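Local coordinates for penicillin-binding protein 2B (Streptococcus pneumoniae, PDB 2WAD) that cross-links the peptide stems of adjacent glycan strands in cell-wall peptidoglycan as a transpeptidase of the elongation machinery, and is a target of penicillin, at residues A[421-426]-A[442-447]; A[435-440]-A[584-589]; A[590-595]-A[603-608]; A[611-616]-A[638-643]. All coordinates share one frame; numbering follows the deposited sequence.

Contact 1 of 4, residues A[421-426]-A[442-447]. Unlike the reference sequence in segment 421-426: Y422 (reference Asn), K426 (reference Thr). Unlike the reference sequence in segment 442-447: A446 (reference Thr).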
loop_
_atom_site.group_PDB
_atom_site.type_symbol
_atom_site.label_atom_id
_atom_site.label_comp_id
_atom_site.label_asym_id
_atom_site.label_seq_id
_atom_site.Cartn_x
_atom_site.Cartn_y
_atom_site.Cartn_z
ATOM N N ILE A 421 1.062 -0.283 40.101
ATOM C CA ILE A 421 0.830 0.505 38.890
ATOM C C ILE A 421 0.347 1.907 39.244
ATOM O O ILE A 421 -0.635 2.055 39.995
ATOM C CB ILE A 421 -0.230 -0.170 37.965
ATOM C CG1 ILE A 421 0.297 -1.488 37.385
ATOM C CG2 ILE A 421 -0.635 0.752 36.848
ATOM C CD1 ILE A 421 -0.820 -2.523 37.207
ATOM N N TYR A 422 1.009 2.914 38.668
ATOM C CA TYR A 422 0.681 4.335 38.879
ATOM C C TYR A 422 0.389 5.023 37.551
ATOM O O TYR A 422 0.663 4.467 36.479
ATOM C CB TYR A 422 1.857 5.084 39.528
ATOM C CG TYR A 422 2.242 4.586 40.897
ATOM C CD1 TYR A 422 1.614 5.068 42.031
ATOM C CD2 TYR A 422 3.219 3.613 41.051
ATOM C CE1 TYR A 422 1.949 4.603 43.286
ATOM C CE2 TYR A 422 3.558 3.140 42.306
ATOM C CZ TYR A 422 2.927 3.643 43.424
ATOM O OH TYR A 422 3.266 3.178 44.688
ATOM N N SER A 423 -0.132 6.246 37.633
ATOM C CA SER A 423 -0.317 7.083 36.454
ATOM C C SER A 423 0.855 8.062 36.399
ATOM O O SER A 423 1.728 8.015 37.261
ATOM C CB SER A 423 -1.648 7.832 36.544
ATOM O OG SER A 423 -2.731 6.924 36.403
ATOM N N TRP A 424 0.879 8.942 35.407
ATOM C CA TRP A 424 1.977 9.898 35.256
ATOM C C TRP A 424 2.123 10.804 36.485
ATOM O O TRP A 424 3.216 11.244 36.799
ATOM C CB TRP A 424 1.798 10.730 33.980
ATOM C CG TRP A 424 0.610 11.661 33.966
ATOM C CD1 TRP A 424 -0.650 11.393 33.480
ATOM C CD2 TRP A 424 0.583 13.028 34.401
ATOM N NE1 TRP A 424 -1.447 12.512 33.578
ATOM C CE2 TRP A 424 -0.719 13.523 34.157
ATOM C CE3 TRP A 424 1.529 13.882 34.980
ATOM C CZ2 TRP A 424 -1.088 14.832 34.466
ATOM C CZ3 TRP A 424 1.148 15.194 35.286
ATOM C CH2 TRP A 424 -0.146 15.649 35.024
ATOM N N TYR A 425 1.027 11.039 37.197
ATOM C CA TYR A 425 1.029 11.900 38.379
ATOM C C TYR A 425 1.309 11.213 39.731
ATOM O O TYR A 425 1.296 11.867 40.767
ATOM C CB TYR A 425 -0.304 12.653 38.440
ATOM C CG TYR A 425 -1.548 11.853 38.089
ATOM C CD1 TYR A 425 -2.127 11.953 36.823
ATOM C CD2 TYR A 425 -2.167 11.036 39.029
ATOM C CE1 TYR A 425 -3.274 11.253 36.488
ATOM C CE2 TYR A 425 -3.323 10.325 38.714
ATOM C CZ TYR A 425 -3.880 10.446 37.448
ATOM O OH TYR A 425 -5.039 9.755 37.136
ATOM N N LYS A 426 1.543 9.901 39.712
ATOM C CA LYS A 426 1.951 9.129 40.895
ATOM C C LYS A 426 1.096 9.397 42.132
ATOM O O LYS A 426 -0.114 9.189 42.126
ATOM C CB LYS A 426 3.436 9.359 41.243
ATOM C CG LYS A 426 4.397 9.343 40.066
ATOM C CD LYS A 426 4.443 7.943 39.488
ATOM C CE LYS A 426 5.436 7.802 38.345
ATOM N NZ LYS A 426 5.287 6.455 37.722
ATOM N N TYR A 442 -7.397 13.030 32.340
ATOM C CA TYR A 442 -6.156 12.883 33.103
ATOM C C TYR A 442 -5.236 11.752 32.662
ATOM O O TYR A 442 -4.083 11.657 33.105
ATOM C CB TYR A 442 -6.456 12.665 34.584
ATOM C CG TYR A 442 -7.448 13.607 35.210
ATOM C CD1 TYR A 442 -7.685 14.873 34.683
ATOM C CD2 TYR A 442 -8.145 13.230 36.354
ATOM C CE1 TYR A 442 -8.617 15.730 35.274
ATOM C CE2 TYR A 442 -9.060 14.082 36.952
ATOM C CZ TYR A 442 -9.304 15.322 36.409
ATOM O OH TYR A 442 -10.238 16.140 37.027
ATOM N N SER A 443 -5.744 10.899 31.779
ATOM C CA SER A 443 -5.015 9.714 31.345
ATOM C C SER A 443 -4.750 8.776 32.514
ATOM O O SER A 443 -3.628 8.329 32.721
ATOM C CB SER A 443 -3.719 10.066 30.600
ATOM O OG SER A 443 -3.317 9.010 29.720
ATOM N N SER A 444 -5.798 8.494 33.275
ATOM C CA SER A 444 -5.676 7.633 34.443
ATOM C C SER A 444 -5.424 6.182 34.050
ATOM O O SER A 444 -6.242 5.572 33.346
ATOM C CB SER A 444 -6.974 7.703 35.255
ATOM O OG SER A 444 -7.020 6.638 36.179
ATOM N N ASN A 445 -4.314 5.617 34.511
ATOM C CA ASN A 445 -4.148 4.165 34.415
ATOM C C ASN A 445 -5.045 3.385 35.392
ATOM O O ASN A 445 -5.444 2.264 35.084
ATOM C CB ASN A 445 -2.691 3.741 34.623
ATOM C CG ASN A 445 -1.798 4.010 33.415
ATOM O OD1 ASN A 445 -2.250 4.145 32.269
ATOM N ND2 ASN A 445 -0.496 4.047 33.670
ATOM N N ALA A 446 -5.359 3.952 36.558
ATOM C CA ALA A 446 -6.168 3.240 37.557
ATOM C C ALA A 446 -7.533 2.870 36.995
ATOM O O ALA A 446 -8.066 1.793 37.296
ATOM C CB ALA A 446 -6.356 4.056 38.829
ATOM N N TYR A 447 -8.106 3.777 36.211
ATOM C CA TYR A 447 -9.470 3.552 35.703
ATOM C C TYR A 447 -9.519 2.358 34.726
ATOM O O TYR A 447 -10.451 1.531 34.796
ATOM C CB TYR A 447 -10.010 4.820 35.029
ATOM C CG TYR A 447 -11.517 4.828 34.819
ATOM C CD1 TYR A 447 -12.361 5.332 35.796
ATOM C CD2 TYR A 447 -12.094 4.309 33.662
ATOM C CE1 TYR A 447 -13.738 5.332 35.631
ATOM C CE2 TYR A 447 -13.476 4.289 33.491
ATOM C CZ TYR A 447 -14.281 4.807 34.481
ATOM O OH TYR A 447 -15.648 4.809 34.352
HETATM O O HOH W 1 -0.578 7.585 33.065
#
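With OG of S423 anti to its carbonyl carbon (chi1 -69°) and CG of N445 likewise anti to its own (chi1 -76°), each side chain bonds to the backbone of the other segment. The hydroxyl of S423 takes the backbone N-H of N445, OG to N 2.8 Å, while ND2 of N445 donates to the carbonyl O of Y422 at 3.1 Å, the acceptor lying close to the amide plane. The other end of that amide, OD1, receives NZ of K389, which fixes the rotation of the group. Farther along the turn from S423 to K426, the indole of W424 presents its edge to the second segment, and NE1 donates almost within the ring plane to the carbonyl O of Y442 at 2.8 Å. Over one face of the indole, toward its rim, lies CD1 of Y425. The Y425 ring packs its CE1 against CB of Y442 at 4.0 Å, and its OH bonds D410, as does S444 OG. A water joins W424 N to the carbonyl O of S443. S443 and N445 fit the SxN motif of penicillin-binding proteins, beside S386 and K389 of the SxxK motif; S386 is the probable acyl-ester serine, and S443 OG bonds both it and K615. S443 closes helix 436-442 in a Schellman motif, S444 caps helix 445-455, and Y425 and S444 rest on strand 432-434.

Contact 2 of 4, residues A[435-440]-A[584-589]. Unlike the reference sequence in segment 435-440: E438 (reference Gln).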
loop_
_atom_site.group_PDB
_atom_site.type_symbol
_atom_site.label_atom_id
_atom_site.label_comp_id
_atom_site.label_asym_id
_atom_site.label_seq_id
_atom_site.Cartn_x
_atom_site.Cartn_y
_atom_site.Cartn_z
ATOM N N THR A 435 -14.430 10.002 37.278
ATOM C CA THR A 435 -15.393 9.527 36.289
ATOM C C THR A 435 -14.712 9.071 34.997
ATOM O O THR A 435 -13.493 9.153 34.842
ATOM C CB THR A 435 -16.393 10.633 35.892
ATOM O OG1 THR A 435 -15.705 11.702 35.217
ATOM C CG2 THR A 435 -17.186 11.165 37.107
ATOM N N ALA A 436 -15.508 8.582 34.052
ATOM C CA ALA A 436 -14.930 8.037 32.823
ATOM C C ALA A 436 -14.361 9.193 31.982
ATOM O O ALA A 436 -13.274 9.089 31.410
ATOM C CB ALA A 436 -15.967 7.229 32.061
ATOM N N VAL A 437 -15.083 10.306 31.976
ATOM C CA VAL A 437 -14.673 11.530 31.281
ATOM C C VAL A 437 -13.323 12.015 31.819
ATOM O O VAL A 437 -12.442 12.353 31.038
ATOM C CB VAL A 437 -15.728 12.633 31.463
ATOM C CG1 VAL A 437 -15.260 13.967 30.857
ATOM C CG2 VAL A 437 -17.100 12.216 30.893
ATOM N N GLU A 438 -13.163 11.988 33.148
ATOM C CA GLU A 438 -11.989 12.504 33.837
ATOM C C GLU A 438 -10.826 11.541 33.708
ATOM O O GLU A 438 -9.670 11.973 33.599
ATOM C CB GLU A 438 -12.277 12.740 35.340
ATOM C CG GLU A 438 -13.106 14.010 35.673
ATOM C CD GLU A 438 -13.773 13.927 37.063
ATOM O OE1 GLU A 438 -13.570 12.925 37.777
ATOM O OE2 GLU A 438 -14.513 14.852 37.451
ATOM N N ALA A 439 -11.139 10.244 33.745
ATOM C CA ALA A 439 -10.161 9.233 33.376
ATOM C C ALA A 439 -9.495 9.513 32.033
ATOM O O ALA A 439 -8.291 9.348 31.874
ATOM C CB ALA A 439 -10.769 7.824 33.392
ATOM N N LEU A 440 -10.277 9.923 31.053
ATOM C CA LEU A 440 -9.696 10.279 29.757
ATOM C C LEU A 440 -8.929 11.603 29.846
ATOM O O LEU A 440 -7.794 11.710 29.351
ATOM C CB LEU A 440 -10.779 10.303 28.675
ATOM C CG LEU A 440 -11.313 8.923 28.241
ATOM C CD1 LEU A 440 -12.542 9.002 27.359
ATOM C CD2 LEU A 440 -10.261 8.103 27.514
ATOM N N LEU A 584 -17.291 9.344 25.615
ATOM C CA LEU A 584 -15.958 9.392 25.022
ATOM C C LEU A 584 -15.679 10.769 24.417
ATOM O O LEU A 584 -14.598 11.295 24.619
ATOM C CB LEU A 584 -15.772 8.316 23.952
ATOM C CG LEU A 584 -15.969 6.854 24.381
ATOM C CD1 LEU A 584 -15.688 5.909 23.192
ATOM C CD2 LEU A 584 -15.161 6.449 25.645
ATOM N N HIS A 585 -16.629 11.310 23.650
ATOM C CA HIS A 585 -16.541 12.650 23.060
ATOM C C HIS A 585 -16.308 13.780 24.079
ATOM O O HIS A 585 -15.597 14.742 23.790
ATOM C CB HIS A 585 -17.802 12.945 22.233
ATOM C CG HIS A 585 -17.856 12.236 20.910
ATOM N ND1 HIS A 585 -18.841 12.475 19.976
ATOM C CD2 HIS A 585 -17.042 11.309 20.354
ATOM C CE1 HIS A 585 -18.632 11.728 18.907
ATOM N NE2 HIS A 585 -17.542 11.012 19.108
ATOM N N GLN A 586 -16.898 13.666 25.266
ATOM C CA GLN A 586 -16.713 14.671 26.322
ATOM C C GLN A 586 -15.318 14.513 26.929
ATOM O O GLN A 586 -14.657 15.504 27.227
ATOM C CB GLN A 586 -17.813 14.565 27.400
ATOM C CG GLN A 586 -17.807 15.635 28.496
ATOM C CD GLN A 586 -18.118 17.054 27.996
ATOM O OE1 GLN A 586 -18.814 17.238 26.999
ATOM N NE2 GLN A 586 -17.605 18.060 28.697
ATOM N N GLY A 587 -14.852 13.279 27.091
ATOM C CA GLY A 587 -13.491 13.076 27.568
ATOM C C GLY A 587 -12.428 13.646 26.641
ATOM O O GLY A 587 -11.510 14.332 27.084
ATOM N N PHE A 588 -12.531 13.350 25.348
ATOM C CA PHE A 588 -11.579 13.885 24.359
ATOM C C PHE A 588 -11.667 15.410 24.284
ATOM O O PHE A 588 -10.701 16.100 23.939
ATOM C CB PHE A 588 -11.792 13.285 22.955
ATOM C CG PHE A 588 -11.142 11.940 22.746
ATOM C CD1 PHE A 588 -11.086 11.000 23.766
ATOM C CD2 PHE A 588 -10.581 11.607 21.516
ATOM C CE1 PHE A 588 -10.504 9.742 23.576
ATOM C CE2 PHE A 588 -9.974 10.351 21.325
ATOM C CZ PHE A 588 -9.944 9.429 22.365
ATOM N N TYR A 589 -12.839 15.946 24.584
ATOM C CA TYR A 589 -13.003 17.393 24.519
ATOM C C TYR A 589 -12.324 18.074 25.707
ATOM O O TYR A 589 -11.663 19.093 25.544
ATOM C CB TYR A 589 -14.483 17.786 24.469
ATOM C CG TYR A 589 -14.692 19.292 24.522
ATOM C CD1 TYR A 589 -14.649 20.073 23.363
ATOM C CD2 TYR A 589 -14.910 19.939 25.737
ATOM C CE1 TYR A 589 -14.822 21.436 23.413
ATOM C CE2 TYR A 589 -15.093 21.308 25.795
ATOM C CZ TYR A 589 -15.056 22.042 24.623
ATOM O OH TYR A 589 -15.231 23.399 24.637
#
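The F588 ring meets L440 at its edge, where CD2 of the leucine lies near the ring plane, 4.3 Å from CE1. Elsewhere the phenyl group touches A390 of helix 389-398 and both S613 and K615 of strand 613-616. The two helices pack closely, with G587 at the point of nearest CA approach. Having no side chain, G587 lets the backbones come together: its CA sits 3.7 Å from the carbonyl O of V437 and 4.0 Å from CB of L440, and the CA atoms of V437 and G587 are 4.2 Å apart. The local axes approach to 7.8 Å at a crossing angle of -38°. L440 runs beside the glycine, its CG anti to the carbonyl carbon (chi1 -72°), and its CD1 reaches CD2 of L584 at 4.0 Å as the two leucines cross obliquely. On the other flank CG1 of V437 packs on CA of G587 at 3.8 Å and also meets the aliphatic CG of Q586. The side chains thus meet one another through carbon atoms. At the start of helix 436-442, T435 and E438 form a capping box, the T435 hydroxyl accepting E438 N and the E438 carboxylate accepting T435 N. Both helices belong to the transpeptidase domain: L440 and L584 also pack on helix 389-398, and F588 bonds through its backbone to G614, joining helix 578-593 to edge strand 613-616.

Contact 3 of 4, residues A[590-595]-A[603-608]. Unlike the reference sequence in segment 590-595: S592 (reference Ala). Unlike the reference sequence in segment 603-608: D606 (reference Asn).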
loop_
_atom_site.group_PDB
_atom_site.type_symbol
_atom_site.label_atom_id
_atom_site.label_comp_id
_atom_site.label_asym_id
_atom_site.label_seq_id
_atom_site.Cartn_x
_atom_site.Cartn_y
_atom_site.Cartn_z
ATOM N N GLN A 590 -12.473 17.489 26.894
ATOM C CA GLN A 590 -11.842 17.982 28.114
ATOM C C GLN A 590 -10.322 17.765 28.168
ATOM O O GLN A 590 -9.618 18.469 28.886
ATOM C CB GLN A 590 -12.556 17.389 29.346
ATOM C CG GLN A 590 -14.019 17.898 29.536
ATOM C CD GLN A 590 -14.677 17.518 30.873
ATOM O OE1 GLN A 590 -14.017 17.157 31.856
ATOM N NE2 GLN A 590 -16.003 17.578 30.898
ATOM N N VAL A 591 -9.810 16.782 27.436
ATOM C CA VAL A 591 -8.373 16.578 27.314
ATOM C C VAL A 591 -7.760 17.871 26.770
ATOM O O VAL A 591 -6.630 18.226 27.122
ATOM C CB VAL A 591 -8.063 15.444 26.294
ATOM C CG1 VAL A 591 -6.624 15.519 25.795
ATOM C CG2 VAL A 591 -8.353 14.072 26.900
ATOM N N SER A 592 -8.497 18.557 25.898
ATOM C CA SER A 592 -7.957 19.731 25.219
ATOM C C SER A 592 -8.519 21.061 25.731
ATOM O O SER A 592 -8.012 22.105 25.348
ATOM C CB SER A 592 -8.160 19.661 23.710
ATOM O OG SER A 592 -9.535 19.515 23.403
ATOM N N HIS A 593 -9.549 21.027 26.576
ATOM C CA HIS A 593 -10.228 22.242 27.033
ATOM C C HIS A 593 -10.284 22.347 28.551
ATOM O O HIS A 593 -10.766 23.350 29.079
ATOM C CB HIS A 593 -11.641 22.384 26.448
ATOM C CG HIS A 593 -11.664 22.585 24.956
ATOM N ND1 HIS A 593 -11.484 21.554 24.054
ATOM C CD2 HIS A 593 -11.863 23.698 24.214
ATOM C CE1 HIS A 593 -11.557 22.029 22.824
ATOM N NE2 HIS A 593 -11.773 23.329 22.892
ATOM N N GLY A 594 -9.804 21.319 29.250
ATOM C CA GLY A 594 -9.917 21.262 30.709
ATOM C C GLY A 594 -9.078 22.275 31.479
ATOM O O GLY A 594 -8.140 22.860 30.949
ATOM N N THR A 595 -9.389 22.454 32.757
ATOM C CA THR A 595 -8.673 23.444 33.565
ATOM C C THR A 595 -8.126 22.868 34.862
ATOM O O THR A 595 -7.884 23.605 35.819
ATOM C CB THR A 595 -9.578 24.624 33.920
ATOM O OG1 THR A 595 -10.717 24.129 34.637
ATOM C CG2 THR A 595 -10.044 25.357 32.641
ATOM N N ALA A 603 -2.225 21.646 25.052
ATOM C CA ALA A 603 -1.428 21.977 23.862
ATOM C C ALA A 603 -2.176 21.853 22.527
ATOM O O ALA A 603 -1.832 22.568 21.568
ATOM C CB ALA A 603 -0.091 21.212 23.824
ATOM N N PHE A 604 -3.181 20.972 22.477
ATOM C CA PHE A 604 -4.073 20.819 21.310
ATOM C C PHE A 604 -4.774 22.134 20.929
ATOM O O PHE A 604 -4.978 22.391 19.749
ATOM C CB PHE A 604 -5.205 19.793 21.548
ATOM C CG PHE A 604 -4.801 18.347 21.406
ATOM C CD1 PHE A 604 -4.228 17.884 20.235
ATOM C CD2 PHE A 604 -5.039 17.445 22.442
ATOM C CE1 PHE A 604 -3.862 16.552 20.077
ATOM C CE2 PHE A 604 -4.691 16.088 22.300
ATOM C CZ PHE A 604 -4.093 15.641 21.114
ATOM N N SER A 605 -5.207 22.908 21.921
ATOM C CA SER A 605 -6.022 24.107 21.679
ATOM C C SER A 605 -5.186 25.370 21.514
ATOM O O SER A 605 -5.707 26.384 21.060
ATOM C CB SER A 605 -6.986 24.363 22.837
ATOM O OG SER A 605 -7.666 23.186 23.215
ATOM N N ASP A 606 -3.906 25.303 21.872
ATOM C CA ASP A 606 -3.029 26.480 21.899
ATOM C C ASP A 606 -2.665 26.959 20.492
ATOM O O ASP A 606 -1.732 26.442 19.869
ATOM C CB ASP A 606 -1.765 26.174 22.711
ATOM C CG ASP A 606 -0.834 27.376 22.851
ATOM O OD1 ASP A 606 -1.153 28.476 22.339
ATOM O OD2 ASP A 606 0.233 27.212 23.488
ATOM N N GLY A 607 -3.399 27.950 19.998
ATOM C CA GLY A 607 -3.261 28.389 18.613
ATOM C C GLY A 607 -4.114 27.592 17.630
ATOM O O GLY A 607 -3.934 27.696 16.418
ATOM N N ALA A 608 -5.057 26.814 18.155
ATOM C CA ALA A 608 -6.048 26.094 17.348
ATOM C C ALA A 608 -7.047 27.007 16.634
ATOM O O ALA A 608 -7.706 27.821 17.290
ATOM C CB ALA A 608 -6.800 25.094 18.214
#
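The last turn of helix 578-593 is joined here to the loop that leads on to strand 613-616, within the transpeptidase domain. S592 and F604 face each other, CB to CB at 3.7 Å, and the phenyl ring continues the packing toward V591, whose CG1 lies at the ring edge, 4.0 Å from CE2. Beyond them F604 is bedded on A634 and A636 of strand 634-638 and on P663 and A666 of helix 661-676. The polar link comes from S605. With OG anti to its carbonyl carbon (chi1 -47°), the hydroxyl donates to the carbonyl O of S592; the modelled separation of OG and O, 2.4 Å, is very short, and its exact value is doubtful. The same OG stands 4.0 Å above the H593 ring, over its centre. That imidazole is held from elsewhere, ND1 bonding the carbonyl O of Y589 and the ring stacking on the Y589 ring. The OG of S592 is turned to other partners, the carbonyl oxygens of I612 and Y589. The S605 hydroxyl thus gives the S592 carbonyl at this helix end a polar partner, uncertain in length, next to the apolar packing of V591 on F604.

Contact 4 of 4, residues A[611-616]-A[638-643]. Unlike the reference sequence in segment 638-643: T640 (reference Ser), E641 (reference Asp).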
loop_
_atom_site.group_PDB
_atom_site.type_symbol
_atom_site.label_atom_id
_atom_site.label_comp_id
_atom_site.label_asym_id
_atom_site.label_seq_id
_atom_site.Cartn_x
_atom_site.Cartn_y
_atom_site.Cartn_z
ATOM N N SER A 611 -12.057 24.178 16.940
ATOM C CA SER A 611 -12.141 23.389 18.159
ATOM C C SER A 611 -11.661 21.954 17.908
ATOM O O SER A 611 -12.183 21.262 17.041
ATOM C CB SER A 611 -13.581 23.376 18.659
ATOM O OG SER A 611 -13.700 22.527 19.791
ATOM N N ILE A 612 -10.673 21.528 18.686
ATOM C CA ILE A 612 -10.001 20.246 18.558
ATOM C C ILE A 612 -10.280 19.388 19.794
ATOM O O ILE A 612 -10.198 19.879 20.933
ATOM C CB ILE A 612 -8.469 20.456 18.424
ATOM C CG1 ILE A 612 -8.172 21.223 17.133
ATOM C CG2 ILE A 612 -7.757 19.109 18.421
ATOM C CD1 ILE A 612 -6.739 21.441 16.845
ATOM N N SER A 613 -10.635 18.124 19.554
ATOM C CA SER A 613 -10.770 17.113 20.602
ATOM C C SER A 613 -9.712 16.031 20.363
ATOM O O SER A 613 -9.331 15.762 19.222
ATOM C CB SER A 613 -12.171 16.507 20.549
ATOM O OG SER A 613 -13.169 17.499 20.734
ATOM N N GLY A 614 -9.190 15.419 21.414
ATOM C CA GLY A 614 -8.140 14.445 21.185
ATOM C C GLY A 614 -7.727 13.691 22.430
ATOM O O GLY A 614 -8.410 13.752 23.461
ATOM N N LYS A 615 -6.586 13.008 22.341
ATOM C CA LYS A 615 -6.082 12.209 23.471
ATOM C C LYS A 615 -4.569 12.063 23.286
ATOM O O LYS A 615 -4.096 11.838 22.180
ATOM C CB LYS A 615 -6.783 10.834 23.486
ATOM C CG LYS A 615 -6.364 9.871 24.591
ATOM C CD LYS A 615 -6.838 10.379 25.944
ATOM C CE LYS A 615 -6.271 9.565 27.102
ATOM N NZ LYS A 615 -4.789 9.797 27.317
ATOM N N THR A 616 -3.809 12.258 24.355
ATOM C CA THR A 616 -2.355 12.139 24.341
ATOM C C THR A 616 -1.853 10.743 24.737
ATOM O O THR A 616 -2.568 9.945 25.367
ATOM C CB THR A 616 -1.730 13.051 25.398
ATOM O OG1 THR A 616 -2.250 12.676 26.687
ATOM C CG2 THR A 616 -1.989 14.526 25.089
ATOM N N ALA A 638 -11.475 17.183 14.482
ATOM C CA ALA A 638 -11.935 18.569 14.420
ATOM C C ALA A 638 -12.720 18.803 13.134
ATOM O O ALA A 638 -12.508 18.131 12.129
ATOM C CB ALA A 638 -10.733 19.549 14.469
ATOM N N PRO A 639 -13.625 19.788 13.147
ATOM C CA PRO A 639 -13.947 20.485 14.383
ATOM C C PRO A 639 -14.775 19.632 15.339
ATOM O O PRO A 639 -15.495 18.722 14.918
ATOM C CB PRO A 639 -14.732 21.717 13.920
ATOM C CG PRO A 639 -14.863 21.636 12.444
ATOM C CD PRO A 639 -13.987 20.536 11.929
ATOM N N THR A 640 -14.641 19.886 16.634
ATOM C CA THR A 640 -15.348 19.074 17.608
ATOM C C THR A 640 -16.784 18.786 17.158
ATOM O O THR A 640 -17.227 17.642 17.179
ATOM C CB THR A 640 -15.327 19.749 18.983
ATOM O OG1 THR A 640 -13.970 19.818 19.440
ATOM C CG2 THR A 640 -16.173 18.991 19.998
ATOM N N GLU A 641 -17.517 19.811 16.739
ATOM C CA GLU A 641 -18.964 19.647 16.618
ATOM C C GLU A 641 -19.356 18.961 15.311
ATOM O O GLU A 641 -20.470 18.464 15.169
ATOM C CB GLU A 641 -19.674 20.997 16.757
ATOM C CG GLU A 641 -19.350 21.777 18.035
ATOM C CD GLU A 641 -20.303 21.482 19.183
ATOM O OE1 GLU A 641 -21.531 21.445 18.947
ATOM O OE2 GLU A 641 -19.835 21.297 20.331
ATOM N N ASN A 642 -18.451 18.938 14.342
ATOM C CA ASN A 642 -18.790 18.370 13.046
ATOM C C ASN A 642 -17.529 17.885 12.328
ATOM O O ASN A 642 -17.048 18.544 11.412
ATOM C CB ASN A 642 -19.521 19.418 12.197
ATOM C CG ASN A 642 -19.846 18.912 10.807
ATOM O OD1 ASN A 642 -20.158 17.738 10.621
ATOM N ND2 ASN A 642 -19.780 19.798 9.824
ATOM N N PRO A 643 -17.005 16.720 12.737
ATOM C CA PRO A 643 -15.632 16.404 12.402
ATOM C C PRO A 643 -15.351 16.221 10.911
ATOM O O PRO A 643 -16.050 15.487 10.197
ATOM C CB PRO A 643 -15.363 15.132 13.203
ATOM C CG PRO A 643 -16.330 15.204 14.371
ATOM C CD PRO A 643 -17.564 15.780 13.729
#
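T640 OG1 is gripped by two serine hydroxyls, S611 OG at 2.7 Å and S613 OG at 2.8 Å, in hydrogen bonds whose proton directions remain open. Its position follows from chi1 of -64°, which sets OG1 anti to the carbonyl carbon. From the same residue the backbone N donates to the carbonyl O of S611 at 2.8 Å, coming from above the carbonyl plane, 40° out of it. That oxygen also receives a CA-H contact from P639, CA to O 3.3 Å, so successive residues of the loop close on one carbonyl. Outward from these bonds, CB of A638 packs against the S611 oxygen at 3.4 Å and against CG1 of I612 at 4.1 Å. I612 and A638 both lie on I670 of helix 661-676, while S611 and T640 touch Y589 of helix 578-593. A cis peptide precedes P639, and a type I turn runs from P639 to N642. Strand 613-616 edges the antiparallel sheet of the transpeptidase domain, its S613 and K615 pairing with strand 634-638, which loop 639-643 follows. K615 lies farther along, consistent with the K(T/S)G motif on the strand bordering the active site in penicillin-binding proteins.

All four contacts lie in the transpeptidase domain, on one side of the centre of the chain. Contacts 1 and 2 alternate along the sequence and have centres 14 Å apart, joined where helix 436-442 gives way to helix 445-455. Contacts 2 and 3 share helix 578-593, their centres 13 Å apart, and contact 4 follows on strand 613-616, with its centre 10 Å from that of contact 3. Contacts 1 and 4 have the most distant centres, 23 Å apart, yet they touch through S443 and K615 beside S386. Helix 436-442, helix 445-455 and strand 613-616 thus meet at the probable active site, a region of high flexibility in this protein.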